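Local coordinates for protein 8-amino-8-demethylriboflavin N,N-dimethyltransferase (Streptomyces davawensis, PDB 4D7K) that catalyses the S-adenosylmethionine-dependent double N-methylation of 8-amino-8-demethylriboflavin to the antibiotic roseoflavin, the last two steps of its biosynthesis, at residues A[219-224]-A[228-233]; A[246-251]-A[267-272]. One frame throughout, in Å; residues are numbered along the deposited sequence.

Contact 1: A[219-224]-A[228-233]; sequences KFLASQ and ERVEVR
Leu221, near the C-terminal end of helix 214-223, supplies more than half of the 106 Å² buried here, and it does so through one methyl group. Its CD1 lies 3.7 Å from CG1 of Val230, and an equal 3.7 Å separates the same CD1 from CG2 of Val232. The torsions account for this reach: CG stands anti to the carbonyl carbon (chi1 -68°), and with chi2 at 178° the CD1 branch runs on fully extended from CA toward the strand. The two valines receive it differently. Val230 lies across the leucine at roughly a right angle and also offers CB, 3.9 Å from Leu221 CD1, whereas Val232 meets it tip to tip. Side chains alternate along the strand, so Val230 and Val232 both point to the helix and Glu231 between them points away. No hydrogen bond or salt bridge crosses the contact, and the backbones stay well apart, with Leu221 CA 8.0 Å from Val230 CA; dispersion between methyl groups is the adhesive. The contact closes the beta-alpha-beta unit of strand 204-209, helix 214-223 and strand 230-234. Helix 191-199 extends the apolar layer, its Leu193 and Leu197 touching Val230, while strand 204-209 pairs in parallel with strand 230-234, which lies at the margin of the seven-stranded sheet.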
loop_
_atom_site.group_PDB
_atom_site.type_symbol
_atom_site.label_atom_id
_atom_site.label_comp_id
_atom_site.label_asym_id
_atom_site.label_seq_id
_atom_site.Cartn_x
_atom_site.Cartn_y
_atom_site.Cartn_z
ATOM N N LYS A 219 -19.800 3.939 -30.209
ATOM C CA LYS A 219 -20.431 2.808 -29.541
ATOM C C LYS A 219 -20.923 3.196 -28.149
ATOM O O LYS A 219 -22.066 2.906 -27.794
ATOM C CB LYS A 219 -19.465 1.621 -29.457
ATOM C CG LYS A 219 -20.107 0.344 -28.933
ATOM C CD LYS A 219 -19.128 -0.823 -28.895
ATOM C CE LYS A 219 -18.789 -1.314 -30.295
ATOM N NZ LYS A 219 -17.978 -2.567 -30.280
ATOM N N PHE A 220 -20.072 3.857 -27.367
ATOM C CA PHE A 220 -20.457 4.272 -26.016
ATOM C C PHE A 220 -21.663 5.202 -26.026
ATOM O O PHE A 220 -22.585 5.042 -25.224
ATOM C CB PHE A 220 -19.298 4.960 -25.293
ATOM C CG PHE A 220 -19.702 5.605 -23.996
ATOM C CD1 PHE A 220 -19.891 4.837 -22.857
ATOM C CD2 PHE A 220 -19.911 6.980 -23.920
ATOM C CE1 PHE A 220 -20.275 5.425 -21.662
ATOM C CE2 PHE A 220 -20.298 7.571 -22.733
ATOM C CZ PHE A 220 -20.477 6.793 -21.600
ATOM N N LEU A 221 -21.650 6.176 -26.932
ATOM C CA LEU A 221 -22.764 7.109 -27.053
ATOM C C LEU A 221 -24.046 6.392 -27.464
ATOM O O LEU A 221 -25.141 6.796 -27.074
ATOM C CB LEU A 221 -22.436 8.216 -28.056
ATOM C CG LEU A 221 -21.343 9.202 -27.642
ATOM C CD1 LEU A 221 -21.100 10.209 -28.752
ATOM C CD2 LEU A 221 -21.702 9.906 -26.347
ATOM N N ALA A 222 -23.910 5.331 -28.256
ATOM C CA ALA A 222 -25.073 4.561 -28.687
ATOM C C ALA A 222 -25.636 3.757 -27.522
ATOM O O ALA A 222 -26.848 3.588 -27.400
ATOM C CB ALA A 222 -24.713 3.643 -29.849
ATOM N N SER A 223 -24.747 3.269 -26.664
ATOM C CA SER A 223 -25.156 2.517 -25.483
ATOM C C SER A 223 -25.832 3.424 -24.458
ATOM O O SER A 223 -26.447 2.945 -23.508
ATOM C CB SER A 223 -23.953 1.816 -24.845
ATOM O OG SER A 223 -23.155 2.732 -24.114
ATOM N N GLN A 224 -25.704 4.734 -24.652
ATOM C CA GLN A 224 -26.338 5.714 -23.773
ATOM C C GLN A 224 -27.442 6.481 -24.504
ATOM O O GLN A 224 -28.026 7.412 -23.950
ATOM C CB GLN A 224 -25.300 6.701 -23.223
ATOM C CG GLN A 224 -24.130 6.059 -22.484
ATOM C CD GLN A 224 -24.532 5.449 -21.151
ATOM O OE1 GLN A 224 -24.960 6.153 -20.234
ATOM N NE2 GLN A 224 -24.394 4.133 -21.038
ATOM N N GLU A 228 -27.976 11.250 -31.069
ATOM C CA GLU A 228 -28.648 12.371 -31.712
ATOM C C GLU A 228 -28.385 13.694 -30.988
ATOM O O GLU A 228 -28.754 14.760 -31.480
ATOM C CB GLU A 228 -30.152 12.106 -31.794
ATOM C CG GLU A 228 -30.791 12.551 -33.097
ATOM C CD GLU A 228 -30.389 11.683 -34.280
ATOM O OE1 GLU A 228 -29.833 10.585 -34.062
ATOM O OE2 GLU A 228 -30.635 12.102 -35.432
ATOM N N ARG A 229 -27.739 13.625 -29.830
ATOM C CA ARG A 229 -27.485 14.823 -29.032
ATOM C C ARG A 229 -26.015 15.231 -29.039
ATOM O O ARG A 229 -25.672 16.338 -28.619
ATOM C CB ARG A 229 -27.961 14.612 -27.592
ATOM C CG ARG A 229 -29.476 14.513 -27.442
ATOM C CD ARG A 229 -29.865 14.214 -26.004
ATOM N NE ARG A 229 -29.386 15.246 -25.088
ATOM C CZ ARG A 229 -29.311 15.104 -23.769
ATOM N NH1 ARG A 229 -29.677 13.964 -23.198
ATOM N NH2 ARG A 229 -28.862 16.101 -23.019
ATOM N N VAL A 230 -25.148 14.343 -29.514
ATOM C CA VAL A 230 -23.718 14.636 -29.568
ATOM C C VAL A 230 -23.150 14.544 -30.982
ATOM O O VAL A 230 -23.259 13.515 -31.648
ATOM C CB VAL A 230 -22.911 13.692 -28.662
ATOM C CG1 VAL A 230 -21.419 13.845 -28.933
ATOM C CG2 VAL A 230 -23.216 13.965 -27.206
ATOM N N GLU A 231 -22.546 15.639 -31.431
ATOM C CA GLU A 231 -21.795 15.654 -32.677
ATOM C C GLU A 231 -20.355 15.235 -32.399
ATOM O O GLU A 231 -19.687 15.821 -31.547
ATOM C CB GLU A 231 -21.840 17.042 -33.314
ATOM C CG GLU A 231 -20.941 17.208 -34.524
ATOM C CD GLU A 231 -20.868 18.645 -34.997
ATOM O OE1 GLU A 231 -21.622 19.487 -34.464
ATOM O OE2 GLU A 231 -20.053 18.934 -35.897
ATOM N N VAL A 232 -19.885 14.217 -33.109
ATOM C CA VAL A 232 -18.536 13.704 -32.905
ATOM C C VAL A 232 -17.588 14.189 -34.000
ATOM O O VAL A 232 -17.614 13.688 -35.126
ATOM C CB VAL A 232 -18.519 12.160 -32.867
ATOM C CG1 VAL A 232 -17.111 11.648 -32.614
ATOM C CG2 VAL A 232 -19.479 11.643 -31.806
ATOM N N ARG A 233 -16.754 15.166 -33.662
ATOM C CA ARG A 233 -15.790 15.717 -34.610
ATOM C C ARG A 233 -14.411 15.097 -34.415
ATOM O O ARG A 233 -13.828 15.183 -33.335
ATOM C CB ARG A 233 -15.708 17.240 -34.472
ATOM C CG ARG A 233 -17.006 17.954 -34.804
ATOM C CD ARG A 233 -16.778 19.432 -35.041
ATOM N NE ARG A 233 -17.970 20.092 -35.564
ATOM C CZ ARG A 233 -18.001 21.353 -35.980
ATOM N NH1 ARG A 233 -16.902 22.094 -35.935
ATOM N NH2 ARG A 233 -19.129 21.874 -36.443
#

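Contact 2: A[246-251]-A[267-272]; sequences DAYVLR and VRIRQA
Tyr248 and Leu250 of strand 247-251 both meet Ile269, and the isoleucine divides its two branches between them. The aromatic part is an off-centre CH-pi contact: Ile269 CG2 is 4.3 Å from the centroid of the Tyr248 ring and 28° off the ring normal. Displacement from the centre shows in the individual atoms, since CG2 of Ile269 comes to 3.9 Å from Tyr248 CG and is about as near CD2. The two side chains slide past one another in opposite directions, so the methyl covers the root of the tyrosine while the ring continues toward Ala272.

The aliphatic part is a tip-to-tip meeting, with Ile269 CD1 3.8 Å from Leu250 CD1. It depends on the extended delta branch of Ile269 (chi2 175°), while CG2, anti to the backbone N, turns to the tyrosine. Ala272 adds a smaller apolar contact, its CB lying 4.2 Å from Tyr248 CZ.

At the polar end, Tyr248 OH hydrogen-bonds to the carbonyl oxygen of Pro242. The same OH is 3.0 Å from Ala272 O, an oxygen-oxygen approach that does not qualify as a hydrogen bond. Leu281 of strand 280-285 touches both Tyr248 and Leu250, and Met273 also touches the Tyr248 side chain, so the contact belongs to the helix-sheet interface of the beta-alpha-beta unit 247-251, 259-270, 280-285.

All four touching residues are buried. The chemistry therefore implies cohesion by methyl-aromatic and methyl-methyl packing, with the tyrosine's buried hydroxyl satisfied by a carbonyl outside both segments and no hydrogen bond or salt bridge between 246-251 and 267-272.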
loop_
_atom_site.group_PDB
_atom_site.type_symbol
_atom_site.label_atom_id
_atom_site.label_comp_id
_atom_site.label_asym_id
_atom_site.label_seq_id
_atom_site.Cartn_x
_atom_site.Cartn_y
_atom_site.Cartn_z
ATOM N N ASP A 246 -21.575 27.540 -25.778
ATOM C CA ASP A 246 -21.537 28.454 -24.644
ATOM C C ASP A 246 -20.790 27.838 -23.462
ATOM O O ASP A 246 -20.680 28.448 -22.399
ATOM C CB ASP A 246 -22.955 28.867 -24.232
ATOM C CG ASP A 246 -23.859 27.680 -23.968
ATOM O OD1 ASP A 246 -23.622 26.608 -24.558
ATOM O OD2 ASP A 246 -24.811 27.823 -23.174
ATOM N N ALA A 247 -20.267 26.631 -23.662
ATOM C CA ALA A 247 -19.443 25.982 -22.649
ATOM C C ALA A 247 -18.374 25.112 -23.301
ATOM O O ALA A 247 -18.686 24.172 -24.027
ATOM C CB ALA A 247 -20.305 25.151 -21.708
ATOM N N TYR A 248 -17.113 25.443 -23.045
ATOM C CA TYR A 248 -15.987 24.664 -23.544
ATOM C C TYR A 248 -15.266 23.993 -22.385
ATOM O O TYR A 248 -14.947 24.639 -21.386
ATOM C CB TYR A 248 -15.020 25.546 -24.332
ATOM C CG TYR A 248 -15.573 26.016 -25.653
ATOM C CD1 TYR A 248 -16.482 27.062 -25.712
ATOM C CD2 TYR A 248 -15.183 25.416 -26.844
ATOM C CE1 TYR A 248 -16.994 27.492 -26.920
ATOM C CE2 TYR A 248 -15.689 25.844 -28.059
ATOM C CZ TYR A 248 -16.594 26.883 -28.090
ATOM O OH TYR A 248 -17.102 27.317 -29.293
ATOM N N VAL A 249 -15.010 22.696 -22.520
ATOM C CA VAL A 249 -14.441 21.914 -21.429
ATOM C C VAL A 249 -13.083 21.310 -21.794
ATOM O O VAL A 249 -12.951 20.622 -22.803
ATOM C CB VAL A 249 -15.398 20.786 -21.001
ATOM C CG1 VAL A 249 -14.813 20.004 -19.838
ATOM C CG2 VAL A 249 -16.772 21.357 -20.645
ATOM N N LEU A 250 -12.081 21.588 -20.963
ATOM C CA LEU A 250 -10.740 21.026 -21.125
ATOM C C LEU A 250 -10.385 20.144 -19.936
ATOM O O LEU A 250 -10.018 20.648 -18.875
ATOM C CB LEU A 250 -9.701 22.140 -21.273
ATOM C CG LEU A 250 -9.571 22.803 -22.638
ATOM C CD1 LEU A 250 -8.698 24.039 -22.531
ATOM C CD2 LEU A 250 -8.988 21.819 -23.635
ATOM N N ARG A 251 -10.486 18.833 -20.111
ATOM C CA ARG A 251 -10.282 17.912 -18.996
ATOM C C ARG A 251 -9.011 17.081 -19.151
ATOM O O ARG A 251 -8.961 16.135 -19.936
ATOM C CB ARG A 251 -11.500 16.994 -18.838
ATOM C CG ARG A 251 -11.995 16.350 -20.130
ATOM C CD ARG A 251 -13.273 15.559 -19.897
ATOM N NE ARG A 251 -13.340 14.352 -20.717
ATOM C CZ ARG A 251 -12.925 13.154 -20.316
ATOM N NH1 ARG A 251 -12.407 13.000 -19.104
ATOM N NH2 ARG A 251 -13.025 12.108 -21.127
ATOM N N VAL A 267 -6.187 30.364 -27.383
ATOM C CA VAL A 267 -6.543 31.471 -28.269
ATOM C C VAL A 267 -7.580 31.025 -29.300
ATOM O O VAL A 267 -8.517 31.762 -29.616
ATOM C CB VAL A 267 -5.296 32.046 -28.995
ATOM C CG1 VAL A 267 -5.701 32.994 -30.109
ATOM C CG2 VAL A 267 -4.386 32.761 -28.009
ATOM N N ARG A 268 -7.412 29.810 -29.812
ATOM C CA ARG A 268 -8.348 29.238 -30.775
ATOM C C ARG A 268 -9.724 29.004 -30.157
ATOM O O ARG A 268 -10.748 29.207 -30.808
ATOM C CB ARG A 268 -7.796 27.929 -31.340
ATOM C CG ARG A 268 -6.791 28.117 -32.462
ATOM C CD ARG A 268 -7.468 28.590 -33.741
ATOM N NE ARG A 268 -8.414 27.603 -34.260
ATOM C CZ ARG A 268 -9.736 27.699 -34.155
ATOM N NH1 ARG A 268 -10.282 28.748 -33.554
ATOM N NH2 ARG A 268 -10.512 26.746 -34.656
ATOM N N ILE A 269 -9.745 28.570 -28.903
ATOM C CA ILE A 269 -11.003 28.416 -28.184
ATOM C C ILE A 269 -11.644 29.785 -27.986
ATOM O O ILE A 269 -12.847 29.954 -28.184
ATOM C CB ILE A 269 -10.800 27.731 -26.820
ATOM C CG1 ILE A 269 -10.284 26.303 -27.017
ATOM C CG2 ILE A 269 -12.101 27.719 -26.020
ATOM C CD1 ILE A 269 -9.932 25.598 -25.726
ATOM N N ARG A 270 -10.819 30.762 -27.626
ATOM C CA ARG A 270 -11.287 32.114 -27.336
ATOM C C ARG A 270 -12.068 32.745 -28.488
ATOM O O ARG A 270 -13.076 33.418 -28.267
ATOM C CB ARG A 270 -10.102 33.008 -26.970
ATOM C CG ARG A 270 -10.474 34.457 -26.713
ATOM C CD ARG A 270 -11.448 34.597 -25.549
ATOM N NE ARG A 270 -11.893 35.978 -25.400
ATOM C CZ ARG A 270 -12.975 36.482 -25.986
ATOM N NH1 ARG A 270 -13.735 35.712 -26.754
ATOM N NH2 ARG A 270 -13.300 37.754 -25.800
ATOM N N GLN A 271 -11.611 32.526 -29.716
ATOM C CA GLN A 271 -12.268 33.130 -30.869
ATOM C C GLN A 271 -13.440 32.284 -31.366
ATOM O O GLN A 271 -14.191 32.711 -32.242
ATOM C CB GLN A 271 -11.259 33.365 -32.001
ATOM C CG GLN A 271 -10.493 32.131 -32.448
ATOM C CD GLN A 271 -9.432 32.453 -33.487
ATOM O OE1 GLN A 271 -8.817 31.554 -34.063
ATOM N NE2 GLN A 271 -9.211 33.741 -33.728
ATOM N N ALA A 272 -13.598 31.092 -30.800
ATOM C CA ALA A 272 -14.716 30.217 -31.148
ATOM C C ALA A 272 -15.920 30.469 -30.241
ATOM O O ALA A 272 -17.033 30.028 -30.529
ATOM C CB ALA A 272 -14.290 28.756 -31.072
#

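Contacts 1 and 2 come in series along the chain, each in a beta-alpha-beta unit of its own, both within the O-methyltransferase domain. Their centres are 20 Å apart and their nearest atoms about 8 Å. Strands 230-234 and 247-251 are consecutive in sequence, yet strands 204-209 and 181-185 lie between them in the shared sheet. The helices cover opposite faces: Val230 touches helix 191-199 on the side of contact 1, whereas Val249 touches that helix while pointing away from 267-272. This is the sandwiched sheet of a class I methyltransferase. The predicted S-adenosylmethionine residues Asp209 and Phe237 lie near Val232 and Leu250, respectively.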